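Local coordinates for uncharacterized protein lp_1913 (Lactobacillus plantarum, PDB 3FLH) that is of unknown function but carries a rhodanese-like domain, the fold of the rhodanese sulfurtransferases, at residues K59-R64 with L90-S95. Numbering follows the deposited sequence.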
loop_
_atom_site.group_PDB
_atom_site.type_symbol
_atom_site.label_atom_id
_atom_site.label_comp_id
_atom_site.label_asym_id
_atom_site.label_seq_id
_atom_site.Cartn_x
_atom_site.Cartn_y
_atom_site.Cartn_z
ATOM N N LYS B 59 -9.393 1.752 16.368
ATOM C CA LYS B 59 -10.738 1.344 16.777
ATOM C C LYS B 59 -11.367 2.271 17.814
ATOM O O LYS B 59 -12.482 2.029 18.269
ATOM C CB LYS B 59 -10.720 -0.084 17.335
ATOM C CG LYS B 59 -10.290 -0.186 18.795
ATOM C CD LYS B 59 -10.308 -1.635 19.277
ATOM C CE LYS B 59 -10.306 -1.720 20.800
ATOM N NZ LYS B 59 -9.173 -0.974 21.418
ATOM N N ASP B 60 -10.652 3.322 18.194
ATOM C CA ASP B 60 -11.166 4.264 19.177
ATOM C C ASP B 60 -11.232 5.666 18.590
ATOM O O ASP B 60 -11.809 6.572 19.186
ATOM C CB ASP B 60 -10.271 4.270 20.416
ATOM C CG ASP B 60 -10.201 2.916 21.090
ATOM O OD1 ASP B 60 -11.262 2.384 21.480
ATOM O OD2 ASP B 60 -9.083 2.379 21.231
ATOM N N LEU B 61 -10.644 5.833 17.411
ATOM C CA LEU B 61 -10.609 7.129 16.745
ATOM C C LEU B 61 -11.964 7.832 16.656
ATOM O O LEU B 61 -12.132 8.930 17.190
ATOM C CB LEU B 61 -10.017 6.981 15.344
ATOM C CG LEU B 61 -9.978 8.268 14.523
ATOM C CD1 LEU B 61 -9.088 9.299 15.207
ATOM C CD2 LEU B 61 -9.473 7.960 13.131
ATOM N N ALA B 62 -12.924 7.212 15.974
ATOM C CA ALA B 62 -14.255 7.806 15.823
ATOM C C ALA B 62 -14.839 8.263 17.159
ATOM O O ALA B 62 -15.556 9.268 17.227
ATOM C CB ALA B 62 -15.207 6.810 15.151
ATOM N N THR B 63 -14.520 7.529 18.218
ATOM C CA THR B 63 -15.013 7.846 19.557
ATOM C C THR B 63 -14.299 9.025 20.221
ATOM O O THR B 63 -14.932 9.845 20.889
ATOM C CB THR B 63 -14.880 6.620 20.499
ATOM O OG1 THR B 63 -15.698 5.546 20.010
ATOM C CG2 THR B 63 -15.326 6.986 21.916
ATOM N N ARG B 64 -12.984 9.109 20.030
ATOM C CA ARG B 64 -12.171 10.162 20.646
ATOM C C ARG B 64 -11.838 11.330 19.723
ATOM O O ARG B 64 -11.014 12.184 20.058
ATOM C CB ARG B 64 -10.871 9.555 21.170
ATOM C CG ARG B 64 -11.063 8.515 22.267
ATOM C CD ARG B 64 -9.739 7.874 22.649
ATOM N NE ARG B 64 -8.718 8.888 22.894
ATOM C CZ ARG B 64 -7.411 8.653 22.919
ATOM N NH1 ARG B 64 -6.939 7.431 22.715
ATOM N NH2 ARG B 64 -6.573 9.654 23.131
ATOM N N LEU B 90 -7.977 7.852 8.193
ATOM C CA LEU B 90 -8.052 9.026 7.334
ATOM C C LEU B 90 -9.487 9.284 6.884
ATOM O O LEU B 90 -9.944 10.428 6.890
ATOM C CB LEU B 90 -7.142 8.868 6.106
ATOM C CG LEU B 90 -6.966 10.104 5.205
ATOM C CD1 LEU B 90 -6.366 11.261 6.018
ATOM C CD2 LEU B 90 -6.054 9.776 4.028
ATOM N N LEU B 91 -10.198 8.227 6.501
ATOM C CA LEU B 91 -11.581 8.360 6.043
ATOM C C LEU B 91 -12.480 8.939 7.131
ATOM O O LEU B 91 -13.367 9.756 6.858
ATOM C CB LEU B 91 -12.126 6.999 5.590
ATOM C CG LEU B 91 -13.573 6.988 5.084
ATOM C CD1 LEU B 91 -13.743 8.013 3.977
ATOM C CD2 LEU B 91 -13.927 5.592 4.576
ATOM N N VAL B 92 -12.249 8.510 8.365
ATOM C CA VAL B 92 -13.024 8.995 9.499
ATOM C C VAL B 92 -12.779 10.493 9.695
ATOM O O VAL B 92 -13.726 11.272 9.846
ATOM C CB VAL B 92 -12.640 8.229 10.792
ATOM C CG1 VAL B 92 -13.358 8.821 11.996
ATOM C CG2 VAL B 92 -12.997 6.757 10.639
ATOM N N LEU B 93 -11.510 10.891 9.673
ATOM C CA LEU B 93 -11.136 12.291 9.860
ATOM C C LEU B 93 -11.671 13.190 8.741
ATOM O O LEU B 93 -12.297 14.221 9.003
ATOM C CB LEU B 93 -9.607 12.418 9.958
ATOM C CG LEU B 93 -8.945 11.811 11.197
ATOM C CD1 LEU B 93 -7.446 11.652 10.979
ATOM C CD2 LEU B 93 -9.223 12.711 12.406
ATOM N N LEU B 94 -11.421 12.798 7.495
ATOM C CA LEU B 94 -11.888 13.581 6.353
ATOM C C LEU B 94 -13.423 13.636 6.305
ATOM O O LEU B 94 -13.994 14.666 5.951
ATOM C CB LEU B 94 -11.332 13.006 5.040
ATOM C CG LEU B 94 -9.800 12.903 4.853
ATOM C CD1 LEU B 94 -9.509 12.344 3.454
ATOM C CD2 LEU B 94 -9.138 14.268 5.016
ATOM N N SER B 95 -14.096 12.545 6.667
ATOM C CA SER B 95 -15.565 12.540 6.657
ATOM C C SER B 95 -16.124 13.473 7.730
ATOM O O SER B 95 -17.228 13.999 7.590
ATOM C CB SER B 95 -16.116 11.130 6.894
ATOM O OG SER B 95 -15.814 10.269 5.810
#
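L61 lays its CD2 methyl alongside V92, 3.9 Å from V92 CB and 4.1 Å from V92 CG1, the two side chains lying side by side and pointing opposite ways. CG of L61 stands anti to the backbone N (chi1 178°), which carries the isobutyl group out across the gap between the helices. L61 CD2 also lies 4.3 Å from L93 CG; the CB of L93 does not face the neighbouring helix, but its CG still reaches L61 on the buried side of the contact. On the solvent side, A62 meets V92 CG1, which lies 4.1 Å from A62 CA and 4.2 Å from A62 CB. A62 and V92 are the closest CA pair across the two segments, 6.6 Å apart. The two helix segments run almost parallel, at 15°, with their axes 10.0 Å apart at closest approach. Both belong to the rhodanese-like alpha/beta fold, in which helices flank a parallel sheet: helix 58-64 follows edge strand 54-55, and helix 85-95 connects the neighbouring strands 73-77 and 99-103. L93 and L90 both rest on A100 of strand 99-103, while L61 packs on M56. Farther along helix 85-95, L91 O accepts from both S95 N and S95 OG, the hydroxyl at 2.7 Å; the two donors arrive from opposite faces of the carbonyl plane. L90 and L94 pack on L9, and L91 on L13, of the second subunit.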